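Local coordinates for protein TatD-related deoxyribonuclease (Thermotoga maritima, PDB 1J6O) that probably acts as a metal-dependent DNA nuclease of the TatD family, hydrolysing ester bonds with divalent cations held in a TIM-barrel fold, at residues L20-F25 with L51-K56; S168-A173 with K202-E207; Q221-K226 with L233-E238. All blocks are in the same frame, centred on the assembly; numbering follows the deposited sequence.

Contact 1 (L20-F25 with L51-K56); sequences LHFHQF and LEDSKK
At the edge of the predicted metal site of this TatD-type TIM barrel, a His-carboxylate hydrogen bond joins His-21, in the loop after strand 13-18, to Asp-53 in the first turn of helix 51-61. NE2 of His-21 donates to OD2 of Asp-53 over 2.8 Å, and the bond is nearly straight (176° at the hydrogen). The acceptor lies in the imidazole plane, yet the donor comes from above the carboxylate, 38° out of its plane. His-21 can point this way because its CG sits between backbone N and carbonyl carbon (chi1 58°), which swings the ring across to the helix. OD2 of Asp-53 also accepts from the backbone N of Val-49, so two donors hold it and probably limit rotation of the carboxylate.

Both segments belong to loops and helix starts that follow parallel barrel strands, 13-18 and 41-47, where this fold usually places its active site. Phe-22 brings CE1 to 3.3 Å from OD1 of Asp-53. The same phenyl ring stacks on His-19, a predicted ligand of the first metal cation, so Phe-22 lies between that ligand and Asp-53. Three residues further along the helix, CB of Lys-56 packs 3.9 Å from CD2 of His-21, and the lysine chain, bent at chi3 and chi4, brings its NZ to 3.7 Å from the carbonyl O of His-21.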
loop_
_atom_site.group_PDB
_atom_site.type_symbol
_atom_site.label_atom_id
_atom_site.label_comp_id
_atom_site.label_asym_id
_atom_site.label_seq_id
_atom_site.Cartn_x
_atom_site.Cartn_y
_atom_site.Cartn_z
ATOM N N LEU A 20 8.856 -2.718 -7.092
ATOM C CA LEU A 20 10.210 -3.152 -7.429
ATOM C C LEU A 20 10.416 -3.532 -8.878
ATOM O O LEU A 20 11.560 -3.586 -9.361
ATOM C CB LEU A 20 10.614 -4.304 -6.498
ATOM C CG LEU A 20 10.777 -3.877 -5.031
ATOM C CD1 LEU A 20 10.749 -5.108 -4.088
ATOM C CD2 LEU A 20 12.085 -3.117 -4.886
ATOM N N HIS A 21 9.311 -3.767 -9.568
ATOM C CA HIS A 21 9.360 -4.142 -10.971
ATOM C C HIS A 21 9.423 -2.936 -11.905
ATOM O O HIS A 21 9.521 -3.116 -13.125
ATOM C CB HIS A 21 8.161 -5.028 -11.329
ATOM C CG HIS A 21 6.841 -4.386 -11.049
ATOM N ND1 HIS A 21 6.455 -4.007 -9.776
ATOM C CD2 HIS A 21 5.863 -3.962 -11.889
ATOM C CE1 HIS A 21 5.298 -3.368 -9.846
ATOM N NE2 HIS A 21 4.919 -3.324 -11.119
ATOM N N PHE A 22 9.363 -1.716 -11.361
ATOM C CA PHE A 22 9.430 -0.528 -12.196
ATOM C C PHE A 22 10.836 -0.430 -12.774
ATOM O O PHE A 22 11.802 -0.980 -12.201
ATOM C CB PHE A 22 9.096 0.729 -11.402
ATOM C CG PHE A 22 7.613 0.928 -11.160
ATOM C CD1 PHE A 22 6.685 -0.075 -11.464
ATOM C CD2 PHE A 22 7.139 2.154 -10.674
ATOM C CE1 PHE A 22 5.300 0.142 -11.293
ATOM C CE2 PHE A 22 5.748 2.367 -10.502
ATOM C CZ PHE A 22 4.844 1.360 -10.815
ATOM N N HIS A 23 10.954 0.259 -13.909
ATOM C CA HIS A 23 12.254 0.398 -14.555
ATOM C C HIS A 23 13.366 1.066 -13.737
ATOM O O HIS A 23 14.555 0.879 -14.044
ATOM C CB HIS A 23 12.076 1.096 -15.918
ATOM C CG HIS A 23 11.986 2.586 -15.842
ATOM N ND1 HIS A 23 13.094 3.396 -15.699
ATOM C CD2 HIS A 23 10.919 3.419 -15.920
ATOM C CE1 HIS A 23 12.713 4.664 -15.694
ATOM N NE2 HIS A 23 11.400 4.705 -15.829
ATOM N N GLN A 24 13.009 1.841 -12.717
ATOM C CA GLN A 24 14.030 2.492 -11.901
ATOM C C GLN A 24 14.877 1.459 -11.128
ATOM O O GLN A 24 15.914 1.777 -10.587
ATOM C CB GLN A 24 13.400 3.489 -10.916
ATOM C CG GLN A 24 12.890 4.767 -11.580
ATOM C CD GLN A 24 11.508 4.611 -12.149
ATOM O OE1 GLN A 24 10.896 3.551 -12.048
ATOM N NE2 GLN A 24 10.995 5.679 -12.753
ATOM N N PHE A 25 14.441 0.213 -11.104
ATOM C CA PHE A 25 15.178 -0.834 -10.398
ATOM C C PHE A 25 15.808 -1.823 -11.386
ATOM O O PHE A 25 16.291 -2.871 -10.971
ATOM C CB PHE A 25 14.230 -1.631 -9.501
ATOM C CG PHE A 25 13.835 -0.907 -8.259
ATOM C CD1 PHE A 25 14.751 -0.757 -7.215
ATOM C CD2 PHE A 25 12.591 -0.300 -8.170
ATOM C CE1 PHE A 25 14.419 0.025 -6.072
ATOM C CE2 PHE A 25 12.239 0.471 -7.056
ATOM C CZ PHE A 25 13.159 0.638 -5.996
ATOM N N LEU A 51 -3.110 -3.952 -15.887
ATOM C CA LEU A 51 -2.960 -5.357 -16.224
ATOM C C LEU A 51 -1.550 -5.811 -16.583
ATOM O O LEU A 51 -1.071 -6.820 -16.052
ATOM C CB LEU A 51 -3.932 -5.741 -17.361
ATOM C CG LEU A 51 -5.295 -6.352 -17.005
ATOM C CD1 LEU A 51 -5.783 -5.879 -15.677
ATOM C CD2 LEU A 51 -6.310 -6.057 -18.136
ATOM N N GLU A 52 -0.886 -5.096 -17.483
ATOM C CA GLU A 52 0.471 -5.491 -17.880
ATOM C C GLU A 52 1.449 -5.374 -16.719
ATOM O O GLU A 52 2.323 -6.227 -16.523
ATOM C CB GLU A 52 0.985 -4.613 -19.023
ATOM C CG GLU A 52 0.225 -4.736 -20.331
ATOM C CD GLU A 52 -1.233 -4.333 -20.203
ATOM O OE1 GLU A 52 -1.520 -3.250 -19.622
ATOM O OE2 GLU A 52 -2.092 -5.104 -20.693
ATOM N N ASP A 53 1.323 -4.281 -15.985
ATOM C CA ASP A 53 2.198 -4.048 -14.854
ATOM C C ASP A 53 1.952 -5.053 -13.713
ATOM O O ASP A 53 2.903 -5.497 -13.013
ATOM C CB ASP A 53 2.023 -2.592 -14.401
ATOM C CG ASP A 53 2.985 -2.227 -13.309
ATOM O OD1 ASP A 53 4.175 -1.949 -13.618
ATOM O OD2 ASP A 53 2.546 -2.244 -12.140
ATOM N N SER A 54 0.692 -5.428 -13.523
ATOM C CA SER A 54 0.391 -6.383 -12.474
ATOM C C SER A 54 1.027 -7.722 -12.814
ATOM O O SER A 54 1.484 -8.445 -11.910
ATOM C CB SER A 54 -1.120 -6.542 -12.290
ATOM O OG SER A 54 -1.664 -5.399 -11.652
ATOM N N LYS A 55 1.054 -8.067 -14.100
ATOM C CA LYS A 55 1.662 -9.351 -14.523
ATOM C C LYS A 55 3.173 -9.322 -14.187
ATOM O O LYS A 55 3.722 -10.311 -13.714
ATOM C CB LYS A 55 1.459 -9.583 -16.036
ATOM C CG LYS A 55 1.604 -11.043 -16.535
ATOM C CD LYS A 55 2.928 -11.692 -16.269
ATOM C CE LYS A 55 3.073 -13.060 -16.995
ATOM N NZ LYS A 55 2.372 -14.200 -16.337
ATOM N N LYS A 56 3.832 -8.188 -14.412
ATOM C CA LYS A 56 5.278 -8.076 -14.113
ATOM C C LYS A 56 5.509 -8.176 -12.610
ATOM O O LYS A 56 6.494 -8.771 -12.167
ATOM C CB LYS A 56 5.840 -6.758 -14.613
ATOM C CG LYS A 56 5.879 -6.670 -16.138
ATOM C CD LYS A 56 6.306 -5.286 -16.615
ATOM C CE LYS A 56 7.781 -5.225 -16.965
ATOM N NZ LYS A 56 8.674 -5.552 -15.818
#

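Contact 2 (S168-A173 with K202-E207); sequences SDYEWA and KRVGLE
One face of the Tyr-170 phenol ring carries the guanidinium of Arg-203, and the ring edge, near its plane, meets CG2 of Val-204. The evidence for a cation-pi pair is direct: CZ of Arg-203 stands 3.9 Å from the centroid of the Tyr-170 ring and 29° off the ring normal. The two planes are inclined by 37°, so the guanidinium is tilted over the ring. Its NH2 end dips closest, 3.3 Å from CD2 of Tyr-170, and NE stands above the ring centre.

Arg-203 reaches this position by folding back on itself. With chi2 at -77° and a second bend at chi3, the chain curls over the tyrosine, and its CB also touches the ring, 3.4 Å from CD1 of Tyr-170. At the ring edge, CE1 of Tyr-170 lies 3.8 Å from CG2 of Val-204; the same methyl meets CB of Ala-173 at 4.1 Å, one helical turn beyond the tyrosine.

The pair joins the start of helix 170-179 to the end of helix 195-204, two neighbouring outer helices of the barrel. Asp-169 is the N-cap of the former, accepting a weak bond from Trp-172 N, while Gly-205 leaves the latter with positive phi. With the guanidinium over the ring, a methyl at its edge and no hydrogen bond found between the segments, dispersion and cation-pi attraction probably carry the contact. Because Arg-203 is exposed, its charge probably stays hydrated in part while its hydrocarbon portion and one guanidinium face shield the tyrosine.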
loop_
_atom_site.group_PDB
_atom_site.type_symbol
_atom_site.label_atom_id
_atom_site.label_comp_id
_atom_site.label_asym_id
_atom_site.label_seq_id
_atom_site.Cartn_x
_atom_site.Cartn_y
_atom_site.Cartn_z
ATOM N N SER A 168 -4.777 12.554 4.469
ATOM C CA SER A 168 -5.808 13.481 4.912
ATOM C C SER A 168 -5.563 13.840 6.377
ATOM O O SER A 168 -4.456 13.656 6.897
ATOM C CB SER A 168 -7.197 12.883 4.731
ATOM O OG SER A 168 -8.159 13.927 4.762
ATOM N N ASP A 169 -6.578 14.365 7.054
ATOM C CA ASP A 169 -6.394 14.733 8.457
ATOM C C ASP A 169 -6.943 13.696 9.413
ATOM O O ASP A 169 -7.440 12.655 8.994
ATOM C CB ASP A 169 -7.027 16.106 8.730
ATOM C CG ASP A 169 -8.520 16.147 8.418
ATOM O OD1 ASP A 169 -9.112 15.111 8.024
ATOM O OD2 ASP A 169 -9.106 17.240 8.573
ATOM N N TYR A 170 -6.853 13.975 10.707
ATOM C CA TYR A 170 -7.351 13.035 11.698
ATOM C C TYR A 170 -8.812 12.638 11.528
ATOM O O TYR A 170 -9.156 11.465 11.638
ATOM C CB TYR A 170 -7.162 13.584 13.123
ATOM C CG TYR A 170 -7.572 12.564 14.168
ATOM C CD1 TYR A 170 -6.905 11.341 14.268
ATOM C CD2 TYR A 170 -8.657 12.792 15.014
ATOM C CE1 TYR A 170 -7.305 10.366 15.181
ATOM C CE2 TYR A 170 -9.070 11.823 15.933
ATOM C CZ TYR A 170 -8.391 10.612 16.012
ATOM O OH TYR A 170 -8.797 9.648 16.914
ATOM N N GLU A 171 -9.688 13.602 11.264
ATOM C CA GLU A 171 -11.095 13.257 11.106
ATOM C C GLU A 171 -11.323 12.184 10.045
ATOM O O GLU A 171 -12.078 11.229 10.274
ATOM C CB GLU A 171 -11.939 14.501 10.802
ATOM C CG GLU A 171 -13.410 14.150 10.560
ATOM C CD GLU A 171 -14.306 15.368 10.350
ATOM O OE1 GLU A 171 -13.898 16.481 10.742
ATOM O OE2 GLU A 171 -15.427 15.206 9.798
ATOM N N TRP A 172 -10.668 12.323 8.898
ATOM C CA TRP A 172 -10.826 11.335 7.822
ATOM C C TRP A 172 -10.139 10.025 8.219
ATOM O O TRP A 172 -10.613 8.927 7.909
ATOM C CB TRP A 172 -10.237 11.878 6.515
ATOM C CG TRP A 172 -11.268 12.616 5.713
ATOM C CD1 TRP A 172 -11.183 13.883 5.218
ATOM C CD2 TRP A 172 -12.565 12.131 5.371
ATOM N NE1 TRP A 172 -12.364 14.221 4.585
ATOM C CE2 TRP A 172 -13.225 13.158 4.663
ATOM C CE3 TRP A 172 -13.235 10.916 5.589
ATOM C CZ2 TRP A 172 -14.527 13.016 4.180
ATOM C CZ3 TRP A 172 -14.524 10.772 5.112
ATOM C CH2 TRP A 172 -15.157 11.819 4.409
ATOM N N ALA A 173 -9.024 10.148 8.921
ATOM C CA ALA A 173 -8.293 8.957 9.353
ATOM C C ALA A 173 -9.220 8.114 10.210
ATOM O O ALA A 173 -9.351 6.896 10.024
ATOM C CB ALA A 173 -7.049 9.382 10.156
ATOM N N LYS A 202 0.352 10.786 15.446
ATOM C CA LYS A 202 0.330 10.933 16.898
ATOM C C LYS A 202 -1.038 10.591 17.507
ATOM O O LYS A 202 -1.119 9.927 18.548
ATOM C CB LYS A 202 0.743 12.363 17.272
ATOM C CG LYS A 202 1.158 12.550 18.736
ATOM C CD LYS A 202 1.906 13.877 18.915
ATOM C CE LYS A 202 2.227 14.173 20.390
ATOM N NZ LYS A 202 2.997 15.462 20.559
ATOM N N ARG A 203 -2.098 11.035 16.842
ATOM C CA ARG A 203 -3.474 10.800 17.292
ATOM C C ARG A 203 -3.978 9.391 17.059
ATOM O O ARG A 203 -4.721 8.838 17.876
ATOM C CB ARG A 203 -4.448 11.738 16.566
ATOM C CG ARG A 203 -4.153 13.233 16.664
ATOM C CD ARG A 203 -4.561 13.814 18.004
ATOM N NE ARG A 203 -6.013 13.787 18.209
ATOM C CZ ARG A 203 -6.891 14.502 17.505
ATOM N NH1 ARG A 203 -6.481 15.309 16.533
ATOM N NH2 ARG A 203 -8.186 14.425 17.785
ATOM N N VAL A 204 -3.586 8.803 15.935
ATOM C CA VAL A 204 -4.027 7.457 15.601
ATOM C C VAL A 204 -3.328 6.325 16.348
ATOM O O VAL A 204 -3.966 5.353 16.750
ATOM C CB VAL A 204 -3.900 7.226 14.081
ATOM C CG1 VAL A 204 -4.246 5.796 13.739
ATOM C CG2 VAL A 204 -4.840 8.194 13.342
ATOM N N GLY A 205 -2.017 6.428 16.512
ATOM C CA GLY A 205 -1.328 5.376 17.221
ATOM C C GLY A 205 -0.948 4.178 16.373
ATOM O O GLY A 205 -1.383 4.036 15.229
ATOM N N LEU A 206 -0.169 3.286 16.972
ATOM C CA LEU A 206 0.300 2.091 16.298
ATOM C C LEU A 206 -0.679 0.992 15.927
ATOM O O LEU A 206 -0.379 0.178 15.066
ATOM C CB LEU A 206 1.448 1.473 17.098
ATOM C CG LEU A 206 2.745 2.297 17.194
ATOM C CD1 LEU A 206 3.757 1.508 18.014
ATOM C CD2 LEU A 206 3.338 2.561 15.809
ATOM N N GLU A 207 -1.848 0.948 16.551
ATOM C CA GLU A 207 -2.797 -0.100 16.229
ATOM C C GLU A 207 -3.396 0.032 14.826
ATOM O O GLU A 207 -3.908 -0.939 14.267
ATOM C CB GLU A 207 -3.938 -0.083 17.255
ATOM C CG GLU A 207 -4.843 -1.286 17.202
ATOM C CD GLU A 207 -6.027 -1.178 18.158
ATOM O OE1 GLU A 207 -5.850 -0.641 19.277
ATOM O OE2 GLU A 207 -7.129 -1.645 17.788
#

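Contact 3 (Q221-K226 with L233-E238); sequences QPFRGK and LKYVVE
CG of Pro-222 sits over the centre of one face of the Tyr-235 ring, 3.8 Å from its centroid and only 12° off the ring normal, a CH-pi contact. Phe-223 approaches the same tyrosine differently: its CE2 lies 3.5 Å from CE2 of Tyr-235, and the latter atom is at the edge of the phenyl ring, near its plane. The centroids are 5.7 Å apart with planes at 59°, an oblique aromatic pair. On the phenol face opposite the proline, CG of Lys-234 packs toward the rim, so the ring is held between two aliphatic groups. CG of Tyr-235 lies anti to the carbonyl carbon (chi1 -61°), which turns the ring toward the loop. Replacing Tyr-235 by an alanine would probably leave Pro-222 without its aromatic platform and take from CE2 of Phe-223 its contact with the helix, opening a gap there.

Further out, Phe-223 also stacks on Tyr-232 and begins a type II beta turn closed by the bond from Lys-226 N to Phe-223 O, 3.0 Å. The backbone N of Gln-221 donates to Thr-190 OG1, in the connection from strand 181-185 to helix 195-204.

While Tyr-235 faces the surface loop, Leu-233, Val-236 and Val-237 of helix 233-244 pack on Leu-211 of strand 209-211; Leu-233 and Val-237 also touch strand 13-18, and Val-237 reaches helix 248-264.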
loop_
_atom_site.group_PDB
_atom_site.type_symbol
_atom_site.label_atom_id
_atom_site.label_comp_id
_atom_site.label_asym_id
_atom_site.label_seq_id
_atom_site.Cartn_x
_atom_site.Cartn_y
_atom_site.Cartn_z
ATOM N N GLN A 221 13.166 12.034 3.981
ATOM C CA GLN A 221 14.010 13.233 4.067
ATOM C C GLN A 221 15.497 13.168 3.754
ATOM O O GLN A 221 15.987 13.918 2.896
ATOM C CB GLN A 221 13.837 13.893 5.427
ATOM C CG GLN A 221 14.350 15.319 5.449
ATOM C CD GLN A 221 13.778 16.157 4.323
ATOM O OE1 GLN A 221 12.698 15.879 3.813
ATOM N NE2 GLN A 221 14.498 17.205 3.944
ATOM N N PRO A 222 16.248 12.298 4.442
ATOM C CA PRO A 222 17.676 12.262 4.127
ATOM C C PRO A 222 18.005 11.881 2.697
ATOM O O PRO A 222 19.154 12.011 2.277
ATOM C CB PRO A 222 18.239 11.258 5.130
ATOM C CG PRO A 222 17.088 10.364 5.410
ATOM C CD PRO A 222 15.898 11.290 5.459
ATOM N N PHE A 223 17.008 11.430 1.944
ATOM C CA PHE A 223 17.254 11.041 0.565
ATOM C C PHE A 223 16.371 11.729 -0.462
ATOM O O PHE A 223 16.052 11.133 -1.481
ATOM C CB PHE A 223 17.091 9.530 0.430
ATOM C CG PHE A 223 18.170 8.751 1.112
ATOM C CD1 PHE A 223 19.423 8.606 0.521
ATOM C CD2 PHE A 223 17.951 8.213 2.377
ATOM C CE1 PHE A 223 20.452 7.935 1.185
ATOM C CE2 PHE A 223 18.964 7.547 3.047
ATOM C CZ PHE A 223 20.218 7.406 2.454
ATOM N N ARG A 224 15.972 12.979 -0.223
ATOM C CA ARG A 224 15.130 13.640 -1.211
ATOM C C ARG A 224 15.936 13.691 -2.501
ATOM O O ARG A 224 17.173 13.820 -2.470
ATOM C CB ARG A 224 14.742 15.056 -0.775
ATOM C CG ARG A 224 13.910 15.137 0.505
ATOM C CD ARG A 224 12.694 14.232 0.455
ATOM N NE ARG A 224 11.740 14.577 -0.600
ATOM C CZ ARG A 224 10.792 15.503 -0.491
ATOM N NH1 ARG A 224 10.659 16.200 0.632
ATOM N NH2 ARG A 224 9.963 15.714 -1.499
ATOM N N GLY A 225 15.239 13.569 -3.626
ATOM C CA GLY A 225 15.900 13.595 -4.910
ATOM C C GLY A 225 16.541 12.276 -5.294
ATOM O O GLY A 225 17.198 12.209 -6.330
ATOM N N LYS A 226 16.359 11.227 -4.484
ATOM C CA LYS A 226 16.949 9.919 -4.784
ATOM C C LYS A 226 15.856 8.891 -4.950
ATOM O O LYS A 226 14.737 9.102 -4.493
ATOM C CB LYS A 226 17.880 9.455 -3.656
ATOM C CG LYS A 226 19.090 10.369 -3.407
ATOM C CD LYS A 226 20.114 10.255 -4.549
ATOM C CE LYS A 226 21.177 11.367 -4.482
ATOM N NZ LYS A 226 21.750 11.559 -3.124
ATOM N N LEU A 233 13.148 2.428 4.765
ATOM C CA LEU A 233 11.992 2.422 5.636
ATOM C C LEU A 233 12.424 2.747 7.076
ATOM O O LEU A 233 11.616 3.235 7.873
ATOM C CB LEU A 233 11.330 1.046 5.560
ATOM C CG LEU A 233 9.831 0.919 5.755
ATOM C CD1 LEU A 233 9.081 2.044 5.055
ATOM C CD2 LEU A 233 9.413 -0.471 5.267
ATOM N N LYS A 234 13.691 2.480 7.406
ATOM C CA LYS A 234 14.176 2.760 8.765
ATOM C C LYS A 234 13.954 4.202 9.237
ATOM O O LYS A 234 13.728 4.441 10.419
ATOM C CB LYS A 234 15.665 2.417 8.884
ATOM C CG LYS A 234 16.556 3.242 7.996
ATOM C CD LYS A 234 17.924 2.575 7.806
ATOM C CE LYS A 234 18.822 2.732 9.005
ATOM N NZ LYS A 234 18.278 2.043 10.202
ATOM N N TYR A 235 14.044 5.153 8.317
ATOM C CA TYR A 235 13.860 6.560 8.626
ATOM C C TYR A 235 12.423 6.858 8.940
ATOM O O TYR A 235 12.142 7.764 9.739
ATOM C CB TYR A 235 14.347 7.422 7.446
ATOM C CG TYR A 235 15.820 7.196 7.176
ATOM C CD1 TYR A 235 16.788 7.671 8.054
ATOM C CD2 TYR A 235 16.235 6.422 6.096
ATOM C CE1 TYR A 235 18.141 7.365 7.871
ATOM C CE2 TYR A 235 17.569 6.113 5.904
ATOM C CZ TYR A 235 18.516 6.581 6.793
ATOM O OH TYR A 235 19.828 6.223 6.596
ATOM N N VAL A 236 11.516 6.098 8.319
ATOM C CA VAL A 236 10.085 6.292 8.550
ATOM C C VAL A 236 9.778 5.812 9.966
ATOM O O VAL A 236 9.023 6.456 10.701
ATOM C CB VAL A 236 9.231 5.492 7.508
ATOM C CG1 VAL A 236 7.728 5.554 7.862
ATOM C CG2 VAL A 236 9.464 6.108 6.112
ATOM N N VAL A 237 10.343 4.665 10.325
ATOM C CA VAL A 237 10.132 4.112 11.646
ATOM C C VAL A 237 10.723 5.082 12.699
ATOM O O VAL A 237 10.112 5.351 13.743
ATOM C CB VAL A 237 10.832 2.743 11.770
ATOM C CG1 VAL A 237 10.947 2.341 13.248
ATOM C CG2 VAL A 237 10.048 1.678 10.982
ATOM N N GLU A 238 11.920 5.592 12.415
ATOM C CA GLU A 238 12.581 6.517 13.329
ATOM C C GLU A 238 11.667 7.687 13.639
ATOM O O GLU A 238 11.415 7.998 14.807
ATOM C CB GLU A 238 13.881 7.014 12.711
ATOM C CG GLU A 238 14.565 8.116 13.477
ATOM C CD GLU A 238 15.945 8.394 12.911
ATOM O OE1 GLU A 238 16.064 8.473 11.665
ATOM O OE2 GLU A 238 16.901 8.529 13.711
#

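Overall arrangement
Along the chain the three contacts follow in series, all set around one parallel barrel of eight strands. Contact 1 and contact 2 lie on opposite sides of the chain's centre, their centres 31 Å apart. Contact 3 is 23 Å from contact 1 and 21 Å from contact 2, centre to centre, with nearest atoms about 8 Å away in each case. Helix 233-244 links the last two regions: it carries one side of contact 3, and its Ile-240 and Leu-244 touch Leu-206 of the 202-207 segment. Only contact 1 adjoins the predicted metal ligands; contact 2 joins two neighbouring outer helices, and contact 3 joins a surface loop to helix 233-244, both away from that site.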